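Local atomic coordinates of Ice-binding protein 1 (Shewanella frigidimarina, PDB entry 6BG8), a protein that binds ice, adsorbing its bacterium onto the crystal and restraining ice growth, the present chain being its C-terminal DUF3494 ice-binding domain. Residues Ala54-Phe57 / Gly63-Tyr66; Leu142-Glu147 / Phe154-Gly159. All blocks are in the same frame, centred on the assembly; numbering follows the deposited sequence.

Contact 1 of 2, residues Ala54-Phe57 / Gly63-Tyr66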
ATOM      1  N   ALA A  54     -18.023  11.624  12.703  1.00 12.68           N
ATOM      2  CA  ALA A  54     -17.282  10.522  13.311  1.00 11.43           C
ATOM      3  C   ALA A  54     -16.613   9.658  12.250  1.00 12.89           C
ATOM      4  O   ALA A  54     -17.271   9.148  11.341  1.00 16.35           O
ATOM      5  CB  ALA A  54     -18.215   9.657  14.161  1.00 14.94           C
ATOM      6  N   GLY A  55     -15.302   9.477  12.392  1.00  9.26           N
ATOM      7  CA  GLY A  55     -14.506   8.726  11.457  1.00 10.28           C
ATOM      8  C   GLY A  55     -13.730   9.589  10.487  1.00  9.03           C
ATOM      9  O   GLY A  55     -12.725   9.129   9.935  1.00 10.00           O
ATOM     10  N   GLU A  56     -14.164  10.832  10.279  1.00  8.83           N
ATOM     11  CA  GLU A  56     -13.455  11.744   9.396  1.00 10.04           C
ATOM     12  C   GLU A  56     -12.170  12.242  10.041  1.00  7.81           C
ATOM     13  O   GLU A  56     -12.089  12.438  11.257  1.00  8.83           O
ATOM     14  CB  GLU A  56     -14.335  12.944   9.036  1.00  8.31           C
ATOM     15  CG  GLU A  56     -15.482  12.610   8.119  1.00 11.81           C
ATOM     16  CD  GLU A  56     -16.334  13.817   7.785  1.00 17.60           C
ATOM     17  OE1 GLU A  56     -16.425  14.737   8.623  1.00 15.16           O
ATOM     18  OE2 GLU A  56     -16.916  13.844   6.683  1.00 25.12           O
ATOM     19  N   PHE A  57     -11.158  12.439   9.203  1.00  5.76           N
ATOM     20  CA  PHE A  57      -9.957  13.177   9.550  1.00  6.02           C
ATOM     21  C   PHE A  57      -9.841  14.341   8.579  1.00  7.04           C
ATOM     22  O   PHE A  57     -10.147  14.189   7.393  1.00  8.56           O
ATOM     23  CB  PHE A  57      -8.693  12.315   9.438  1.00 10.25           C
ATOM     24  CG  PHE A  57      -8.519  11.296  10.537  1.00  9.14           C
ATOM     25  CD1 PHE A  57      -8.933  11.546  11.837  1.00  8.82           C
ATOM     26  CD2 PHE A  57      -7.886  10.089  10.261  1.00 11.49           C
ATOM     27  CE1 PHE A  57      -8.743  10.590  12.837  1.00 10.44           C
ATOM     28  CE2 PHE A  57      -7.688   9.135  11.249  1.00 11.48           C
ATOM     29  CZ  PHE A  57      -8.116   9.374  12.534  1.00  6.85           C
ATOM     30  N   GLY A  63     -12.894   9.507   2.206  1.00  6.59           N
ATOM     31  CA  GLY A  63     -12.567   8.308   2.948  1.00  9.45           C
ATOM     32  C   GLY A  63     -12.841   8.541   4.414  1.00  7.18           C
ATOM     33  O   GLY A  63     -13.007   9.683   4.855  1.00  7.90           O
ATOM     34  N   LEU A  64     -12.906   7.438   5.161  1.00  6.53           N
ATOM     35  CA  LEU A  64     -13.094   7.484   6.603  1.00  9.26           C
ATOM     36  C   LEU A  64     -12.057   6.592   7.270  1.00  8.81           C
ATOM     37  O   LEU A  64     -11.489   5.690   6.647  1.00  8.05           O
ATOM     38  CB  LEU A  64     -14.510   7.035   7.010  1.00 11.07           C
ATOM     39  CG  LEU A  64     -15.668   7.890   6.492  1.00 12.88           C
ATOM     40  CD1 LEU A  64     -16.993   7.161   6.692  1.00 13.72           C
ATOM     41  CD2 LEU A  64     -15.673   9.238   7.201  1.00 10.48           C
ATOM     42  N   SER A  65     -11.823   6.842   8.554  1.00  7.92           N
ATOM     43  CA  SER A  65     -10.956   5.998   9.362  1.00  7.56           C
ATOM     44  C   SER A  65     -11.778   5.059  10.238  1.00  9.50           C
ATOM     45  O   SER A  65     -12.914   5.359  10.618  1.00  7.25           O
ATOM     46  CB  SER A  65     -10.033   6.841  10.240  1.00  4.90           C
ATOM     47  OG  SER A  65     -10.789   7.594  11.175  1.00  8.28           O
ATOM     48  N   TYR A  66     -11.186   3.908  10.556  1.00  6.76           N
ATOM     49  CA  TYR A  66     -11.881   2.815  11.219  1.00  7.42           C
ATOM     50  C   TYR A  66     -10.978   2.165  12.250  1.00  4.88           C
ATOM     51  O   TYR A  66      -9.779   1.990  12.009  1.00  8.12           O
ATOM     52  CB  TYR A  66     -12.319   1.747  10.207  1.00  6.57           C
ATOM     53  CG  TYR A  66     -13.365   2.233   9.249  1.00  7.22           C
ATOM     54  CD1 TYR A  66     -14.696   2.346   9.640  1.00  8.71           C
ATOM     55  CD2 TYR A  66     -13.023   2.593   7.945  1.00  5.20           C
ATOM     56  CE1 TYR A  66     -15.660   2.811   8.760  1.00  7.78           C
ATOM     57  CE2 TYR A  66     -13.980   3.048   7.060  1.00  7.23           C
ATOM     58  CZ  TYR A  66     -15.293   3.149   7.468  1.00 10.55           C
ATOM     59  OH  TYR A  66     -16.247   3.600   6.584  1.00  9.14           O
TER
HETATM   60  O   HOH W   1     -12.121  11.906   6.528  1.00  7.88           O
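Ser-65 lies over one face of the Phe-57 ring, with OG 3.4 Å above the ring plane and offset toward the rim, while its CB packs 3.4 Å from CE2 of Phe-57. Its hydroxyl sits between backbone N and carbonyl carbon (chi1 64°), a torsion that turns OG onto the carbonyl of Gly-55 as well: Ser-65 OG donates to Gly-55 O at 2.8 Å. Ser-65 N reaches Gly-55 O too, in a nearly straight bond (168°), so that one carbonyl oxygen is gripped from opposite faces of its plane. Strand 65-66 runs parallel to strand 34-37 in the beta-solenoid of the ice-binding domain, and the 54-57 loop is fastened to Ser-65 of that strand. Arg-42 makes a further hydrogen bond to the hydroxyl, and Phe-48 stacks on the Phe-57 ring. At the other end of the contact, Leu-64 CD2 touches Glu-56 CG at 3.5 Å, the two side chains crossing at a slant; the carboxylate of Glu-56 turns back to Asn-53 N. A water accepts from Phe-57 N at 2.9 Å and also lies within hydrogen-bonding distance of Gly-63 O, linking the backbones of Phe-57 and Gly-63.

Contact 2 of 2, residues Leu142-Glu147 / Phe154-Gly159; sequences LTLDGE and FIFTIG
Asp-145 OD1 accepts two hydrogen bonds, from the backbone N of Glu-147 at 2.8 Å and from the side chain of Asn-175. The first closes an Asx turn just where strand 142-145 ends, and the N-H comes from above the carboxylate plane. The backbone of Asp-145 and Gly-146, within this turn, lies at the rim of the Phe-154 ring: CZ of Phe-154 lies 3.5 Å from Asp-145 O and also meets Gly-146 N near the ring plane. The two strands belong to different faces of the beta-solenoid, and their directions differ by 136°. With 10.2 Å between their axes they are not sheet neighbours, and no hydrogen bond joins the segments; side chains pointing into the interior fill the gap. Strand 142-145 pairs with 122-125 and 171-174, whereas 154-158 pairs with 127-131 and 182-186.

Leu-144 supplies most of the contact from its side. Its CB rests over one face of Phe-154 in a CH-pi contact, 4.2 Å from the ring centroid and 25° off the normal. With CG anti to the carbonyl carbon (chi1 -64°), the branch continues past the ring, and CD2 reaches both aromatics, touching Phe-154 at CD2 and Phe-156 at the edge of its ring. The leucine thus bridges two phenylalanines that point inward from alternate positions of the same strand. Trp-184 stacks on Phe-156, and Ile-182 touches both Leu-144 and Phe-154, continuing the apolar interior toward the neighbouring strand 182-186. Two residues before Leu-144, Leu-142 makes a looser contact, with its CD2 4.4 Å from CZ of Phe-156.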
ATOM      1  N   LEU A 142      12.797   4.193 -11.662  1.00  6.33           N
ATOM      2  CA  LEU A 142      12.291   2.936 -12.190  1.00  5.76           C
ATOM      3  C   LEU A 142      11.125   3.254 -13.122  1.00  8.51           C
ATOM      4  O   LEU A 142      10.145   3.874 -12.701  1.00  8.36           O
ATOM      5  CB  LEU A 142      11.842   1.998 -11.070  1.00  5.96           C
ATOM      6  CG  LEU A 142      11.054   0.763 -11.533  1.00  7.52           C
ATOM      7  CD1 LEU A 142      11.919  -0.135 -12.432  1.00  6.55           C
ATOM      8  CD2 LEU A 142      10.511  -0.011 -10.332  1.00  6.99           C
ATOM      9  N   THR A 143      11.243   2.861 -14.387  1.00  8.69           N
ATOM     10  CA  THR A 143      10.165   3.047 -15.351  1.00  5.83           C
ATOM     11  C   THR A 143       9.460   1.712 -15.552  1.00  7.76           C
ATOM     12  O   THR A 143      10.106   0.701 -15.838  1.00  8.40           O
ATOM     13  CB  THR A 143      10.702   3.590 -16.679  1.00  6.97           C
ATOM     14  OG1 THR A 143      11.342   4.856 -16.446  1.00  9.00           O
ATOM     15  CG2 THR A 143       9.555   3.775 -17.680  1.00  9.71           C
ATOM     16  N   LEU A 144       8.141   1.700 -15.381  1.00  5.64           N
ATOM     17  CA  LEU A 144       7.352   0.489 -15.572  1.00  7.73           C
ATOM     18  C   LEU A 144       6.561   0.637 -16.865  1.00  6.84           C
ATOM     19  O   LEU A 144       5.777   1.582 -17.015  1.00  5.66           O
ATOM     20  CB  LEU A 144       6.444   0.225 -14.370  1.00  6.89           C
ATOM     21  CG  LEU A 144       7.226  -0.050 -13.074  1.00  6.48           C
ATOM     22  CD1 LEU A 144       6.299  -0.205 -11.852  1.00 11.92           C
ATOM     23  CD2 LEU A 144       8.178  -1.235 -13.199  1.00  8.22           C
ATOM     24  N   ASP A 145       6.791  -0.291 -17.799  1.00  6.37           N
ATOM     25  CA  ASP A 145       6.359  -0.196 -19.189  1.00  6.19           C
ATOM     26  C   ASP A 145       5.263  -1.226 -19.413  1.00  6.84           C
ATOM     27  O   ASP A 145       5.539  -2.431 -19.482  1.00  7.61           O
ATOM     28  CB  ASP A 145       7.554  -0.430 -20.120  1.00  4.67           C
ATOM     29  CG  ASP A 145       7.212  -0.306 -21.609  1.00  9.21           C
ATOM     30  OD1 ASP A 145       6.030  -0.216 -21.996  1.00  8.12           O
ATOM     31  OD2 ASP A 145       8.167  -0.310 -22.408  1.00  9.72           O
ATOM     32  N   GLY A 146       4.024  -0.754 -19.541  1.00  6.56           N
ATOM     33  CA  GLY A 146       2.916  -1.654 -19.790  1.00  7.48           C
ATOM     34  C   GLY A 146       2.791  -2.174 -21.203  1.00  7.44           C
ATOM     35  O   GLY A 146       1.859  -2.932 -21.482  1.00  8.62           O
ATOM     36  N   GLU A 147       3.688  -1.764 -22.104  1.00  6.26           N
ATOM     37  CA  GLU A 147       3.742  -2.242 -23.491  1.00  9.23           C
ATOM     38  C   GLU A 147       2.428  -2.014 -24.233  1.00 11.67           C
ATOM     39  O   GLU A 147       2.086  -2.754 -25.158  1.00 10.88           O
ATOM     40  CB  GLU A 147       4.154  -3.720 -23.552  1.00  8.38           C
ATOM     41  CG  GLU A 147       5.584  -3.938 -23.073  1.00  7.35           C
ATOM     42  CD  GLU A 147       5.974  -5.395 -23.013  1.00 12.66           C
ATOM     43  OE1 GLU A 147       6.766  -5.833 -23.875  1.00 15.13           O
ATOM     44  OE2 GLU A 147       5.491  -6.098 -22.102  1.00 10.12           O
ATOM     45  N   PHE A 154       2.208  -5.812 -12.631  1.00  7.07           N
ATOM     46  CA  PHE A 154       3.588  -5.872 -12.164  1.00  4.45           C
ATOM     47  C   PHE A 154       3.572  -6.302 -10.704  1.00  4.91           C
ATOM     48  O   PHE A 154       2.916  -5.662  -9.882  1.00  6.98           O
ATOM     49  CB  PHE A 154       4.281  -4.507 -12.275  1.00  6.51           C
ATOM     50  CG  PHE A 154       4.297  -3.925 -13.659  1.00  4.96           C
ATOM     51  CD1 PHE A 154       3.141  -3.402 -14.230  1.00  4.59           C
ATOM     52  CD2 PHE A 154       5.486  -3.834 -14.359  1.00  7.75           C
ATOM     53  CE1 PHE A 154       3.171  -2.836 -15.507  1.00  9.36           C
ATOM     54  CE2 PHE A 154       5.526  -3.265 -15.627  1.00  5.45           C
ATOM     55  CZ  PHE A 154       4.357  -2.765 -16.194  1.00  8.85           C
ATOM     56  N   ILE A 155       4.299  -7.370 -10.379  1.00  2.73           N
ATOM     57  CA  ILE A 155       4.405  -7.843  -9.005  1.00  5.49           C
ATOM     58  C   ILE A 155       5.876  -7.914  -8.651  1.00  7.53           C
ATOM     59  O   ILE A 155       6.662  -8.567  -9.350  1.00  9.17           O
ATOM     60  CB  ILE A 155       3.728  -9.207  -8.812  1.00  4.62           C
ATOM     61  CG1 ILE A 155       2.217  -9.064  -9.014  1.00  6.55           C
ATOM     62  CG2 ILE A 155       4.042  -9.769  -7.424  1.00  8.27           C
ATOM     63  CD1 ILE A 155       1.473 -10.386  -9.119  1.00  6.06           C
ATOM     64  N   PHE A 156       6.244  -7.230  -7.579  1.00  6.53           N
ATOM     65  CA  PHE A 156       7.575  -7.303  -6.992  1.00  6.35           C
ATOM     66  C   PHE A 156       7.441  -7.966  -5.636  1.00  6.70           C
ATOM     67  O   PHE A 156       6.695  -7.483  -4.780  1.00  5.93           O
ATOM     68  CB  PHE A 156       8.192  -5.914  -6.866  1.00  5.10           C
ATOM     69  CG  PHE A 156       8.379  -5.240  -8.182  1.00  7.96           C
ATOM     70  CD1 PHE A 156       7.354  -4.494  -8.752  1.00  7.02           C
ATOM     71  CD2 PHE A 156       9.564  -5.392  -8.881  1.00  7.19           C
ATOM     72  CE1 PHE A 156       7.530  -3.895  -9.994  1.00  7.02           C
ATOM     73  CE2 PHE A 156       9.737  -4.803 -10.110  1.00  6.39           C
ATOM     74  CZ  PHE A 156       8.720  -4.057 -10.667  1.00  7.10           C
ATOM     75  N   THR A 157       8.124  -9.092  -5.459  1.00  9.10           N
ATOM     76  CA  THR A 157       7.952  -9.887  -4.250  1.00  3.60           C
ATOM     77  C   THR A 157       9.320 -10.179  -3.645  1.00  7.19           C
ATOM     78  O   THR A 157      10.168 -10.819  -4.276  1.00  7.46           O
ATOM     79  CB  THR A 157       7.144 -11.152  -4.542  1.00  6.11           C
ATOM     80  OG1 THR A 157       7.033 -11.912  -3.340  1.00  8.90           O
ATOM     81  CG2 THR A 157       7.749 -11.989  -5.679  1.00  3.74           C
ATOM     82  N   ILE A 158       9.534  -9.695  -2.423  1.00  6.67           N
ATOM     83  CA  ILE A 158      10.864  -9.400  -1.905  1.00  6.26           C
ATOM     84  C   ILE A 158      11.017 -10.014  -0.525  1.00  8.33           C
ATOM     85  O   ILE A 158      10.197  -9.759   0.366  1.00  8.65           O
ATOM     86  CB  ILE A 158      11.103  -7.876  -1.852  1.00  8.60           C
ATOM     87  CG1 ILE A 158      11.128  -7.316  -3.283  1.00  4.99           C
ATOM     88  CG2 ILE A 158      12.378  -7.547  -1.063  1.00  7.12           C
ATOM     89  CD1 ILE A 158      11.047  -5.773  -3.372  1.00  6.21           C
ATOM     90  N   GLY A 159      12.074 -10.812  -0.347  1.00  6.61           N
ATOM     91  CA  GLY A 159      12.296 -11.506   0.909  1.00  6.04           C
ATOM     92  C   GLY A 159      12.898 -10.662   2.005  1.00  6.07           C
ATOM     93  O   GLY A 159      12.859 -11.059   3.173  1.00 10.40           O
TER

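Overall arrangement
Contacts 1 and 2 lie on opposite sides of the chain's centre, with centres 32 Å apart and nearest atoms about 24 Å apart, so neither touches the other. They follow one another along the chain, contact 1 being complete before contact 2 begins. Strands 65-66 and 154-158 both belong to the parallel beta-solenoid. Contact 1 joins a loop to a strand and is partly buried, whereas contact 2 is buried and spans two faces. Both lie away from the Thr-Gly-Ala-Asn motif at 212-215, assigned to ice binding by similarity; a glycerol, probably from crystallisation, lies about 3 Å from the Glu-56 side chain.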